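Exo-beta-1,4-mannosidase (Rhizomucor miehei, PDB 4LYP) probably hydrolyses terminal, non-reducing beta-D-mannose residues from beta-1,4-linked mannosides, and also has transglycosylation activity. Local coordinates at residues A60-G65 and L83-M88; N95-A100 and N388-G393; R111-M116 and Y405-L410; G126-L131 and Y210-R215. One frame throughout, in Å; residues are numbered along the deposited sequence.

All four contacts belong to one TIM barrel. Contacts 1 and 2 lie deep in it, their centres about 7 Å apart and joined through strand 53-61: contact 1 ties that strand to helix 78-90, and contact 2 spans it by joining its two neighbours, strands 95-99 and 386-394. Contact 3, about 16 Å from either centre, links the loops that follow these two neighbours, and crosses contact 2 along the chain. Contact 4, about 17 Å from contact 3, lies on the outer layer, between helices 125-140 and 197-213, and is nested inside the loops closed by contacts 2 and 3. Contacts 2 and 3 join early to late chain where strands 53-61 and 386-394 close the barrel.

Contact 1. Residues A60-G65 and L83-M88; sequences ANYWQG and LEIKQM
Strand 53-61 runs past helix 78-90 with A60 and M88 closest, their CA atoms 8.2 Å apart, and then enters a type I turn from Y62 to G65. The small A60 lets the long M88 lie against the strand, CB to SD 4.0 Å. The bent thioether carries M88 CE over one face of the Y62 ring, 3.8 Å from its centroid and 12° off the normal, a CH-pi contact within a Met-aromatic pair. With CG anti to the backbone N (chi1 -167°), Y62 points its ring at the helix, and its OH donates to E84 OE1 at 2.7 Å, on the anti side of the carboxylate. Water 1 donates to the same OE1 and accepts from Q64 NE2, while R80 and the amide of E395 take OE2, so this buried carboxylate is well paired. Strand 53-61 covered by helix 78-90, which follows after the short helix 65-69, is the first beta-alpha unit of a TIM barrel.

Contact 2. Residues N95-A100 and N388-G393; sequences NLRVMA and NFWAYG
N388 and N95 join side chains inside the TIM barrel, where strands 386-394 and 95-99 stand on the two flanks of strand 53-61. N388 ND2 donates to N95 OD1 at 3.0 Å, almost straight at 171°, with the donor in the carbonyl plane of N95 although the two amide planes are 66° apart. Water 2 completes the link, donating to N95 OD1 and, at 2.8 Å, to N388 OD1. Asparagine suits both places because its short amide can give and accept at once: the other N-H of N388 serves A60 O on the intervening strand, and N95 ND2 reaches T144 OG1 on strand 144-148, the other neighbour of 95-99.

Beyond this pair R97 stretches up the barrel, fully extended from the backbone to NE (chi1 179°). Its NH1 meets the edge of the W390 indole, 3.9 Å from CZ3. The guanidinium is fixed by Q234 at NE, N237 at NH2, and N61 and the E337 carboxylate at NH1, so four of its five N-H groups are engaged in the buried interior. W390 lies about 3 Å, nearest atoms, from a bound Tris molecule and its ring meets that of W63, consistent with a place lining the active-site pocket. As in related clan GH-A hydrolases, the peptide after this tryptophan is cis, and A391 CB sits 3.7 Å above the W390 ring plane, toward its rim.

Contact 3. Residues R111-M116 and Y405-L410; sequences RMRPSM and YGMVWL
M407 folds in beneath the backbone of R111-R113, the buried, close-packed side of the contact. Bent at chi2 (-74°) and again at chi3, its chain brings CE to 3.4 Å from R111 O and lets SD accept a weak hydrogen bond from R113 N at 3.4 Å. Beside it M112 CB meets the edge of the W409 indole, 4.1 Å from CH2, and water 3 lies 2.9 Å from R113 O and accepts from W409 NE1. The unbranched methionines suit such irregular surfaces. Both segments are loops that follow strands of the TIM barrel, 95-99 and 386-394, on the face where such enzymes carry their active site. Toward solvent R113 and Y405 are only partly buried, yet the contact stays broad. R113 gives NH1 to Y405 O at 2.8 Å, with NE held by D106 O, while P114, behind a cis peptide, lays CD over a face of the Y405 ring, 3.8 Å from its centroid. Exposed G406 has a positive phi of 86°, suited to glycine.

Contact 4. Residues G126-L131 and Y210-R215; sequences GVFVGL and YTVQNR
R215 lays its guanidinium flat on the ring of F128, the planes 2° apart and the centres 4.0 Å. The two side chains run in opposite directions, so more than the charged end takes part: CD also lies over the ring, 3.5 Å from F128 CE1, and the pair combines cation-pi with CH-pi contact. R215 gets there by bending once at chi2 (66°) and continuing straight to the guanidinium. F128 has an unusual chi1 of -141°, away from a staggered value, which suggests that its rotation is set by the packing around it. Across the contact the ring's other neighbours are methyls: T211 CG2 stands at the edge, 3.8 Å from CE2, and V212 CG2 approaches CZ obliquely; the ring of Y123 also meets it. T211 can offer its methyl because its hydroxyl turns back to the carbonyl of D207.

At the guanidinium edge V129 CG2 touches NH2 at 3.6 Å. Where helix 197-213 ends, N214 folds its amide back, ND2 donating to Y210 O at 2.9 Å while lying over the Y210 ring, and the chain turns so that R215 faces helix 125-140. NH1 and NH2 form salt bridges to E125 and D132 of that helix. Arginine thus suits both demands, its flat face meeting an aromatic ring while its N-H edges meet carboxylates, so that the charge is probably balanced where the end of helix 197-213 meets helix 125-140.

Contact 1. Residues A60-G65 and L83-M88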
loop_
_atom_site.group_PDB
_atom_site.type_symbol
_atom_site.label_atom_id
_atom_site.label_comp_id
_atom_site.label_asym_id
_atom_site.label_seq_id
_atom_site.Cartn_x
_atom_site.Cartn_y
_atom_site.Cartn_z
ATOM N N ALA A 60 2.466 -4.012 7.364
ATOM C CA ALA A 60 3.506 -3.158 6.713
ATOM C C ALA A 60 3.154 -2.979 5.242
ATOM O O ALA A 60 2.422 -3.829 4.672
ATOM C CB ALA A 60 4.894 -3.804 6.788
ATOM N N ASN A 61 3.717 -1.977 4.600
ATOM C CA ASN A 61 3.715 -1.890 3.131
ATOM C C ASN A 61 5.038 -2.460 2.606
ATOM O O ASN A 61 6.126 -2.177 3.123
ATOM C CB ASN A 61 3.605 -0.440 2.678
ATOM C CG ASN A 61 2.176 0.054 2.794
ATOM O OD1 ASN A 61 1.372 -0.133 1.857
ATOM N ND2 ASN A 61 1.825 0.664 3.924
ATOM N N TYR A 62 4.909 -3.269 1.553
ATOM C CA TYR A 62 6.053 -3.937 0.899
ATOM C C TYR A 62 5.726 -4.056 -0.583
ATOM O O TYR A 62 5.693 -5.153 -1.169
ATOM C CB TYR A 62 6.275 -5.296 1.567
ATOM C CG TYR A 62 7.609 -5.975 1.231
ATOM C CD1 TYR A 62 8.820 -5.349 1.596
ATOM C CD2 TYR A 62 7.653 -7.238 0.651
ATOM C CE1 TYR A 62 10.060 -5.944 1.327
ATOM C CE2 TYR A 62 8.870 -7.847 0.438
ATOM C CZ TYR A 62 10.044 -7.201 0.752
ATOM O OH TYR A 62 11.235 -7.858 0.463
ATOM N N TRP A 63 5.491 -2.914 -1.213
ATOM C CA TRP A 63 5.106 -2.823 -2.618
ATOM C C TRP A 63 6.213 -3.287 -3.551
ATOM O O TRP A 63 5.942 -3.620 -4.717
ATOM C CB TRP A 63 4.685 -1.393 -2.954
ATOM C CG TRP A 63 5.811 -0.422 -2.683
ATOM C CD1 TRP A 63 6.111 0.233 -1.480
ATOM C CD2 TRP A 63 6.911 -0.130 -3.563
ATOM N NE1 TRP A 63 7.320 0.860 -1.576
ATOM C CE2 TRP A 63 7.843 0.667 -2.821
ATOM C CE3 TRP A 63 7.182 -0.467 -4.901
ATOM C CZ2 TRP A 63 9.039 1.086 -3.376
ATOM C CZ3 TRP A 63 8.351 0.011 -5.473
ATOM C CH2 TRP A 63 9.291 0.728 -4.717
ATOM N N GLN A 64 7.478 -3.341 -3.084
ATOM C CA GLN A 64 8.601 -3.798 -3.893
ATOM C C GLN A 64 8.772 -5.274 -3.870
ATOM O O GLN A 64 9.670 -5.820 -4.495
ATOM C CB GLN A 64 9.902 -3.077 -3.441
ATOM C CG GLN A 64 10.465 -3.516 -2.072
ATOM C CD GLN A 64 9.884 -2.850 -0.853
ATOM O OE1 GLN A 64 8.680 -2.486 -0.792
ATOM N NE2 GLN A 64 10.713 -2.671 0.161
ATOM N N GLY A 65 7.852 -6.008 -3.163
ATOM C CA GLY A 65 8.033 -7.448 -2.976
ATOM C C GLY A 65 8.057 -8.193 -4.289
ATOM O O GLY A 65 8.855 -9.127 -4.486
ATOM N N LEU A 83 14.666 -12.915 3.195
ATOM C CA LEU A 83 15.194 -12.411 4.447
ATOM C C LEU A 83 14.343 -11.262 5.005
ATOM O O LEU A 83 14.094 -11.190 6.194
ATOM C CB LEU A 83 16.646 -11.961 4.240
ATOM C CG LEU A 83 17.319 -11.309 5.448
ATOM C CD1 LEU A 83 17.342 -12.137 6.704
ATOM C CD2 LEU A 83 18.705 -10.786 5.049
ATOM N N GLU A 84 13.885 -10.376 4.124
ATOM C CA GLU A 84 13.104 -9.224 4.575
ATOM C C GLU A 84 11.738 -9.693 5.078
ATOM O O GLU A 84 11.228 -9.138 6.080
ATOM C CB GLU A 84 12.957 -8.256 3.423
ATOM C CG GLU A 84 14.315 -7.537 3.159
ATOM C CD GLU A 84 14.324 -6.557 2.019
ATOM O OE1 GLU A 84 13.303 -6.393 1.282
ATOM O OE2 GLU A 84 15.362 -5.869 1.894
ATOM N N ILE A 85 11.122 -10.692 4.439
ATOM C CA ILE A 85 9.881 -11.287 4.988
ATOM C C ILE A 85 10.113 -11.890 6.363
ATOM O O ILE A 85 9.341 -11.679 7.286
ATOM C CB ILE A 85 9.255 -12.357 4.015
ATOM C CG1 ILE A 85 8.954 -11.805 2.647
ATOM C CG2 ILE A 85 8.001 -12.914 4.670
ATOM C CD1 ILE A 85 8.015 -10.642 2.640
ATOM N N LYS A 86 11.217 -12.653 6.487
ATOM C CA LYS A 86 11.578 -13.221 7.804
ATOM C C LYS A 86 11.785 -12.107 8.822
ATOM O O LYS A 86 11.251 -12.185 9.990
ATOM C CB LYS A 86 12.844 -14.042 7.623
ATOM C CG LYS A 86 13.312 -14.710 8.952
ATOM C CD LYS A 86 14.538 -15.625 8.631
ATOM C CE LYS A 86 14.980 -16.316 9.907
ATOM N NZ LYS A 86 15.737 -15.470 10.835
ATOM N N GLN A 87 12.447 -11.003 8.486
ATOM C CA GLN A 87 12.611 -9.903 9.410
ATOM C C GLN A 87 11.284 -9.323 9.840
ATOM O O GLN A 87 11.035 -8.996 11.019
ATOM C CB GLN A 87 13.463 -8.743 8.799
ATOM C CG GLN A 87 14.900 -9.115 8.576
ATOM C CD GLN A 87 15.627 -8.115 7.701
ATOM O OE1 GLN A 87 15.029 -7.254 7.004
ATOM N NE2 GLN A 87 16.950 -8.219 7.660
ATOM N N MET A 88 10.363 -9.171 8.879
ATOM C CA MET A 88 9.054 -8.626 9.198
ATOM C C MET A 88 8.282 -9.604 10.077
ATOM O O MET A 88 7.618 -9.171 11.046
ATOM C CB MET A 88 8.303 -8.249 7.897
ATOM C CG MET A 88 8.863 -6.983 7.300
ATOM S SD MET A 88 7.866 -6.363 5.916
ATOM C CE MET A 88 8.236 -7.582 4.627
HETATM O O HOH W 1 13.443 -3.759 0.439
#

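Contact 2. Residues N95-A100 and N388-G393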
loop_
_atom_site.group_PDB
_atom_site.type_symbol
_atom_site.label_atom_id
_atom_site.label_comp_id
_atom_site.label_asym_id
_atom_site.label_seq_id
_atom_site.Cartn_x
_atom_site.Cartn_y
_atom_site.Cartn_z
ATOM N N ASN A 95 0.637 -8.954 8.005
ATOM C CA ASN A 95 -0.095 -8.481 6.855
ATOM C C ASN A 95 0.786 -7.548 6.051
ATOM O O ASN A 95 1.389 -6.622 6.609
ATOM C CB ASN A 95 -1.377 -7.702 7.322
ATOM C CG ASN A 95 -2.236 -7.209 6.174
ATOM O OD1 ASN A 95 -2.169 -6.021 5.811
ATOM N ND2 ASN A 95 -3.029 -8.091 5.589
ATOM N N LEU A 96 0.937 -7.870 4.737
ATOM C CA LEU A 96 1.683 -6.971 3.835
ATOM C C LEU A 96 0.724 -6.442 2.769
ATOM O O LEU A 96 -0.006 -7.192 2.125
ATOM C CB LEU A 96 2.835 -7.677 3.108
ATOM C CG LEU A 96 3.861 -8.337 4.055
ATOM C CD1 LEU A 96 4.950 -8.973 3.203
ATOM C CD2 LEU A 96 4.495 -7.317 5.033
ATOM N N ARG A 97 0.747 -5.116 2.618
ATOM C CA ARG A 97 0.104 -4.454 1.463
ATOM C C ARG A 97 1.137 -4.440 0.353
ATOM O O ARG A 97 2.230 -3.899 0.534
ATOM C CB ARG A 97 -0.402 -3.077 1.875
ATOM C CG ARG A 97 -1.057 -2.345 0.721
ATOM C CD ARG A 97 -1.881 -1.188 1.250
ATOM N NE ARG A 97 -2.411 -0.345 0.154
ATOM C CZ ARG A 97 -1.919 0.816 -0.258
ATOM N NH1 ARG A 97 -0.749 1.258 0.183
ATOM N NH2 ARG A 97 -2.577 1.494 -1.196
ATOM N N VAL A 98 0.807 -5.072 -0.759
ATOM C CA VAL A 98 1.743 -5.331 -1.827
ATOM C C VAL A 98 1.157 -4.784 -3.142
ATOM O O VAL A 98 -0.027 -4.575 -3.263
ATOM C CB VAL A 98 2.145 -6.818 -1.927
ATOM C CG1 VAL A 98 2.700 -7.278 -0.589
ATOM C CG2 VAL A 98 1.001 -7.665 -2.401
ATOM N N MET A 99 2.039 -4.622 -4.098
ATOM C CA MET A 99 1.615 -4.139 -5.405
ATOM C C MET A 99 1.576 -5.302 -6.403
ATOM O O MET A 99 2.516 -5.949 -6.662
ATOM C CB MET A 99 2.562 -3.023 -5.863
ATOM C CG MET A 99 2.161 -2.311 -7.163
ATOM S SD MET A 99 0.426 -1.695 -7.315
ATOM C CE MET A 99 1.075 -0.147 -7.852
ATOM N N ALA A 100 0.385 -5.522 -6.944
ATOM C CA ALA A 100 0.092 -6.601 -7.877
ATOM C C ALA A 100 -0.201 -6.021 -9.277
ATOM O O ALA A 100 -1.082 -6.526 -10.010
ATOM C CB ALA A 100 -1.021 -7.461 -7.401
ATOM N N ASN A 388 -0.757 -0.275 8.444
ATOM C CA ASN A 388 0.393 -0.734 7.650
ATOM C C ASN A 388 1.309 0.465 7.516
ATOM O O ASN A 388 1.016 1.416 6.751
ATOM C CB ASN A 388 0.026 -1.236 6.248
ATOM C CG ASN A 388 -0.984 -2.330 6.253
ATOM O OD1 ASN A 388 -2.156 -2.119 6.562
ATOM N ND2 ASN A 388 -0.545 -3.553 5.880
ATOM N N PHE A 389 2.438 0.524 8.257
ATOM C CA PHE A 389 3.367 1.638 8.078
ATOM C C PHE A 389 3.937 1.601 6.654
ATOM O O PHE A 389 4.058 0.542 6.021
ATOM C CB PHE A 389 4.478 1.614 9.135
ATOM C CG PHE A 389 5.407 0.444 9.026
ATOM C CD1 PHE A 389 6.576 0.541 8.258
ATOM C CD2 PHE A 389 5.187 -0.752 9.679
ATOM C CE1 PHE A 389 7.451 -0.542 8.085
ATOM C CE2 PHE A 389 6.033 -1.832 9.549
ATOM C CZ PHE A 389 7.178 -1.714 8.784
ATOM N N TRP A 390 4.234 2.819 6.157
ATOM C CA TRP A 390 4.816 2.979 4.806
ATOM C C TRP A 390 6.234 3.513 4.996
ATOM O O TRP A 390 6.396 4.639 5.411
ATOM C CB TRP A 390 3.987 3.956 4.004
ATOM C CG TRP A 390 4.602 4.158 2.643
ATOM C CD1 TRP A 390 5.764 4.876 2.313
ATOM C CD2 TRP A 390 4.166 3.524 1.424
ATOM N NE1 TRP A 390 6.047 4.721 0.988
ATOM C CE2 TRP A 390 5.115 3.876 0.398
ATOM C CE3 TRP A 390 3.075 2.681 1.082
ATOM C CZ2 TRP A 390 4.966 3.459 -0.943
ATOM C CZ3 TRP A 390 2.954 2.242 -0.240
ATOM C CH2 TRP A 390 3.893 2.639 -1.240
ATOM N N ALA A 391 7.253 2.648 4.743
ATOM C CA ALA A 391 7.162 1.294 4.201
ATOM C C ALA A 391 8.461 0.586 4.659
ATOM O O ALA A 391 9.430 1.230 5.030
ATOM C CB ALA A 391 7.045 1.252 2.686
ATOM N N TYR A 392 8.465 -0.733 4.578
ATOM C CA TYR A 392 9.637 -1.471 5.038
ATOM C C TYR A 392 10.725 -1.459 3.974
ATOM O O TYR A 392 10.510 -1.883 2.862
ATOM C CB TYR A 392 9.276 -2.906 5.423
ATOM C CG TYR A 392 10.421 -3.597 6.150
ATOM C CD1 TYR A 392 10.949 -3.044 7.323
ATOM C CD2 TYR A 392 10.987 -4.771 5.669
ATOM C CE1 TYR A 392 11.971 -3.661 7.982
ATOM C CE2 TYR A 392 12.024 -5.412 6.364
ATOM C CZ TYR A 392 12.510 -4.815 7.526
ATOM O OH TYR A 392 13.565 -5.380 8.211
ATOM N N GLY A 393 11.891 -0.945 4.333
ATOM C CA GLY A 393 13.064 -0.935 3.440
ATOM C C GLY A 393 13.948 -2.119 3.588
ATOM O O GLY A 393 14.677 -2.479 2.663
HETATM O O HOH W 2 -4.032 -3.767 5.380
#

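Contact 3. Residues R111-M116 and Y405-L410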
loop_
_atom_site.group_PDB
_atom_site.type_symbol
_atom_site.label_atom_id
_atom_site.label_comp_id
_atom_site.label_asym_id
_atom_site.label_seq_id
_atom_site.Cartn_x
_atom_site.Cartn_y
_atom_site.Cartn_z
ATOM N N ARG A 111 9.391 5.104 -12.397
ATOM C CA ARG A 111 8.555 3.946 -12.180
ATOM C C ARG A 111 9.360 2.663 -12.031
ATOM O O ARG A 111 10.522 2.497 -12.470
ATOM C CB ARG A 111 7.475 3.724 -13.268
ATOM C CG ARG A 111 8.049 3.430 -14.686
ATOM C CD ARG A 111 6.963 3.120 -15.682
ATOM N NE ARG A 111 6.174 4.290 -15.969
ATOM C CZ ARG A 111 5.241 4.341 -16.949
ATOM N NH1 ARG A 111 4.677 5.482 -17.240
ATOM N NH2 ARG A 111 4.897 3.198 -17.542
ATOM N N MET A 112 8.708 1.656 -11.451
ATOM C CA MET A 112 9.270 0.337 -11.269
ATOM C C MET A 112 9.685 -0.256 -12.585
ATOM O O MET A 112 8.935 -0.231 -13.564
ATOM C CB MET A 112 8.173 -0.550 -10.693
ATOM C CG MET A 112 7.750 -0.110 -9.255
ATOM S SD MET A 112 6.033 -0.554 -8.786
ATOM C CE MET A 112 6.079 -2.341 -8.664
ATOM N N ARG A 113 10.872 -0.840 -12.617
ATOM C CA ARG A 113 11.407 -1.451 -13.818
ATOM C C ARG A 113 12.129 -2.751 -13.415
ATOM O O ARG A 113 12.880 -2.751 -12.433
ATOM C CB ARG A 113 12.428 -0.501 -14.521
ATOM C CG ARG A 113 12.837 -0.976 -15.912
ATOM C CD ARG A 113 13.938 -0.147 -16.524
ATOM N NE ARG A 113 13.531 1.219 -16.778
ATOM C CZ ARG A 113 14.053 2.367 -16.364
ATOM N NH1 ARG A 113 15.076 2.350 -15.532
ATOM N NH2 ARG A 113 13.556 3.546 -16.830
ATOM N N PRO A 114 11.996 -3.831 -14.178
ATOM C CA PRO A 114 11.079 -3.941 -15.313
ATOM C C PRO A 114 9.605 -4.026 -14.820
ATOM O O PRO A 114 9.346 -4.528 -13.695
ATOM C CB PRO A 114 11.530 -5.266 -16.005
ATOM C CG PRO A 114 12.098 -6.093 -14.853
ATOM C CD PRO A 114 12.679 -5.113 -13.872
ATOM N N SER A 115 8.695 -3.559 -15.659
ATOM C CA SER A 115 7.284 -3.604 -15.363
ATOM C C SER A 115 6.728 -5.054 -15.457
ATOM O O SER A 115 7.216 -5.898 -16.223
ATOM C CB SER A 115 6.529 -2.703 -16.315
ATOM O OG SER A 115 6.702 -3.067 -17.689
ATOM N N MET A 116 5.665 -5.266 -14.692
ATOM C CA MET A 116 4.935 -6.538 -14.791
ATOM C C MET A 116 4.213 -6.704 -16.154
ATOM O O MET A 116 4.131 -7.782 -16.699
ATOM C CB MET A 116 3.931 -6.563 -13.633
ATOM C CG MET A 116 3.147 -7.818 -13.438
ATOM S SD MET A 116 1.823 -7.515 -12.279
ATOM C CE MET A 116 1.418 -9.213 -11.829
ATOM N N TYR A 405 18.719 -2.406 -13.910
ATOM C CA TYR A 405 17.466 -1.776 -14.356
ATOM C C TYR A 405 17.291 -0.385 -13.797
ATOM O O TYR A 405 16.251 0.241 -14.051
ATOM C CB TYR A 405 16.277 -2.668 -13.969
ATOM C CG TYR A 405 16.237 -3.982 -14.714
ATOM C CD1 TYR A 405 16.809 -5.124 -14.202
ATOM C CD2 TYR A 405 15.580 -4.067 -15.959
ATOM C CE1 TYR A 405 16.726 -6.343 -14.913
ATOM C CE2 TYR A 405 15.478 -5.229 -16.651
ATOM C CZ TYR A 405 16.030 -6.375 -16.099
ATOM O OH TYR A 405 15.864 -7.571 -16.780
ATOM N N GLY A 406 18.267 0.128 -13.064
ATOM C CA GLY A 406 18.129 1.442 -12.530
ATOM C C GLY A 406 17.418 1.592 -11.194
ATOM O O GLY A 406 17.127 2.692 -10.750
ATOM N N MET A 407 17.191 0.449 -10.535
ATOM C CA MET A 407 16.376 0.477 -9.294
ATOM C C MET A 407 17.267 0.435 -8.066
ATOM O O MET A 407 18.134 -0.447 -7.957
ATOM C CB MET A 407 15.455 -0.747 -9.285
ATOM C CG MET A 407 14.501 -0.776 -10.446
ATOM S SD MET A 407 13.138 0.405 -10.340
ATOM C CE MET A 407 13.672 1.748 -11.406
ATOM N N VAL A 408 16.998 1.330 -7.131
ATOM C CA VAL A 408 17.512 1.223 -5.746
ATOM C C VAL A 408 16.309 0.784 -4.949
ATOM O O VAL A 408 15.486 1.587 -4.502
ATOM C CB VAL A 408 18.102 2.558 -5.223
ATOM C CG1 VAL A 408 18.598 2.374 -3.771
ATOM C CG2 VAL A 408 19.250 3.013 -6.100
ATOM N N TRP A 409 16.154 -0.548 -4.806
ATOM C CA TRP A 409 14.927 -1.079 -4.180
ATOM C C TRP A 409 15.000 -0.809 -2.708
ATOM O O TRP A 409 16.005 -1.079 -2.032
ATOM C CB TRP A 409 14.788 -2.583 -4.421
ATOM C CG TRP A 409 14.447 -2.917 -5.867
ATOM C CD1 TRP A 409 15.163 -3.702 -6.718
ATOM C CD2 TRP A 409 13.247 -2.529 -6.590
ATOM N NE1 TRP A 409 14.522 -3.853 -7.925
ATOM C CE2 TRP A 409 13.334 -3.103 -7.888
ATOM C CE3 TRP A 409 12.134 -1.733 -6.290
ATOM C CZ2 TRP A 409 12.351 -2.910 -8.864
ATOM C CZ3 TRP A 409 11.178 -1.563 -7.260
ATOM C CH2 TRP A 409 11.267 -2.147 -8.515
ATOM N N LEU A 410 13.895 -0.302 -2.166
ATOM C CA LEU A 410 13.695 -0.060 -0.713
ATOM C C LEU A 410 12.234 0.395 -0.608
ATOM O O LEU A 410 11.446 0.164 -1.528
ATOM C CB LEU A 410 14.753 0.880 -0.096
ATOM C CG LEU A 410 15.271 2.005 -0.945
ATOM C CD1 LEU A 410 14.190 3.025 -1.351
ATOM C CD2 LEU A 410 16.414 2.668 -0.204
HETATM O O HOH W 3 14.635 -4.471 -10.929
#

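Contact 4. Residues G126-L131 and Y210-R215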
loop_
_atom_site.group_PDB
_atom_site.type_symbol
_atom_site.label_atom_id
_atom_site.label_comp_id
_atom_site.label_asym_id
_atom_site.label_seq_id
_atom_site.Cartn_x
_atom_site.Cartn_y
_atom_site.Cartn_z
ATOM N N GLY A 126 8.981 -13.153 -15.766
ATOM C CA GLY A 126 9.957 -13.119 -14.672
ATOM C C GLY A 126 9.374 -12.281 -13.515
ATOM O O GLY A 126 9.527 -12.629 -12.294
ATOM N N VAL A 127 8.780 -11.161 -13.808
ATOM C CA VAL A 127 8.274 -10.297 -12.753
ATOM C C VAL A 127 7.002 -10.967 -12.122
ATOM O O VAL A 127 6.864 -10.976 -10.916
ATOM C CB VAL A 127 7.938 -8.872 -13.301
ATOM C CG1 VAL A 127 7.277 -8.019 -12.227
ATOM C CG2 VAL A 127 9.209 -8.227 -13.819
ATOM N N PHE A 128 6.138 -11.552 -12.921
ATOM C CA PHE A 128 4.991 -12.244 -12.383
ATOM C C PHE A 128 5.371 -13.350 -11.434
ATOM O O PHE A 128 4.751 -13.544 -10.379
ATOM C CB PHE A 128 4.106 -12.730 -13.542
ATOM C CG PHE A 128 2.614 -12.610 -13.318
ATOM C CD1 PHE A 128 1.999 -12.801 -12.066
ATOM C CD2 PHE A 128 1.794 -12.224 -14.438
ATOM C CE1 PHE A 128 0.612 -12.640 -11.936
ATOM C CE2 PHE A 128 0.407 -12.171 -14.308
ATOM C CZ PHE A 128 -0.186 -12.313 -13.074
ATOM N N VAL A 129 6.418 -14.104 -11.804
ATOM C CA VAL A 129 6.885 -15.169 -10.899
ATOM C C VAL A 129 7.352 -14.565 -9.571
ATOM O O VAL A 129 7.248 -15.225 -8.530
ATOM C CB VAL A 129 7.948 -16.016 -11.655
ATOM C CG1 VAL A 129 8.746 -16.881 -10.656
ATOM C CG2 VAL A 129 7.331 -16.875 -12.718
ATOM N N GLY A 130 7.885 -13.334 -9.583
ATOM C CA GLY A 130 8.242 -12.712 -8.315
ATOM C C GLY A 130 7.041 -12.567 -7.401
ATOM O O GLY A 130 7.154 -12.701 -6.183
ATOM N N LEU A 131 5.883 -12.214 -7.976
ATOM C CA LEU A 131 4.658 -12.128 -7.153
ATOM C C LEU A 131 4.265 -13.517 -6.623
ATOM O O LEU A 131 3.863 -13.657 -5.441
ATOM C CB LEU A 131 3.517 -11.493 -8.004
ATOM C CG LEU A 131 2.195 -11.215 -7.271
ATOM C CD1 LEU A 131 2.372 -10.334 -6.038
ATOM C CD2 LEU A 131 1.265 -10.565 -8.252
ATOM N N TYR A 210 -8.468 -9.595 -14.109
ATOM C CA TYR A 210 -8.788 -10.985 -14.378
ATOM C C TYR A 210 -7.520 -11.814 -14.378
ATOM O O TYR A 210 -7.504 -12.935 -13.826
ATOM C CB TYR A 210 -9.488 -11.069 -15.769
ATOM C CG TYR A 210 -9.793 -12.504 -16.155
ATOM C CD1 TYR A 210 -8.831 -13.308 -16.785
ATOM C CD2 TYR A 210 -11.011 -13.094 -15.825
ATOM C CE1 TYR A 210 -9.113 -14.650 -17.082
ATOM C CE2 TYR A 210 -11.288 -14.412 -16.113
ATOM C CZ TYR A 210 -10.321 -15.175 -16.685
ATOM O OH TYR A 210 -10.664 -16.482 -16.974
ATOM N N THR A 211 -6.455 -11.287 -15.004
ATOM C CA THR A 211 -5.235 -12.074 -15.160
ATOM C C THR A 211 -4.626 -12.327 -13.765
ATOM O O THR A 211 -4.189 -13.448 -13.490
ATOM C CB THR A 211 -4.250 -11.315 -16.024
ATOM O OG1 THR A 211 -4.789 -11.163 -17.332
ATOM C CG2 THR A 211 -2.938 -12.091 -16.141
ATOM N N VAL A 212 -4.617 -11.342 -12.870
ATOM C CA VAL A 212 -4.069 -11.578 -11.524
ATOM C C VAL A 212 -4.960 -12.478 -10.720
ATOM O O VAL A 212 -4.474 -13.430 -10.057
ATOM C CB VAL A 212 -3.781 -10.250 -10.796
ATOM C CG1 VAL A 212 -3.159 -10.502 -9.451
ATOM C CG2 VAL A 212 -2.862 -9.362 -11.638
ATOM N N GLN A 213 -6.269 -12.281 -10.737
ATOM C CA GLN A 213 -7.155 -13.122 -9.931
ATOM C C GLN A 213 -7.097 -14.580 -10.351
ATOM O O GLN A 213 -7.298 -15.490 -9.548
ATOM C CB GLN A 213 -8.587 -12.609 -9.968
ATOM C CG GLN A 213 -8.757 -11.273 -9.245
ATOM C CD GLN A 213 -10.223 -10.845 -9.181
ATOM O OE1 GLN A 213 -10.984 -10.970 -10.130
ATOM N NE2 GLN A 213 -10.634 -10.379 -8.025
ATOM N N ASN A 214 -6.831 -14.833 -11.670
ATOM C CA ASN A 214 -6.756 -16.219 -12.187
ATOM C C ASN A 214 -5.366 -16.758 -12.311
ATOM O O ASN A 214 -5.158 -17.852 -12.838
ATOM C CB ASN A 214 -7.518 -16.241 -13.508
ATOM C CG ASN A 214 -8.994 -16.146 -13.231
ATOM O OD1 ASN A 214 -9.644 -17.161 -12.912
ATOM N ND2 ASN A 214 -9.530 -14.934 -13.240
ATOM N N ARG A 215 -4.357 -16.061 -11.791
ATOM C CA ARG A 215 -2.965 -16.544 -11.883
ATOM C C ARG A 215 -2.840 -17.854 -11.094
ATOM O O ARG A 215 -3.272 -17.923 -9.941
ATOM C CB ARG A 215 -2.070 -15.443 -11.231
ATOM C CG ARG A 215 -0.568 -15.882 -11.070
ATOM C CD ARG A 215 0.130 -16.072 -12.427
ATOM N NE ARG A 215 1.545 -16.326 -12.161
ATOM C CZ ARG A 215 2.473 -16.296 -13.124
ATOM N NH1 ARG A 215 2.133 -16.018 -14.406
ATOM N NH2 ARG A 215 3.741 -16.477 -12.805
#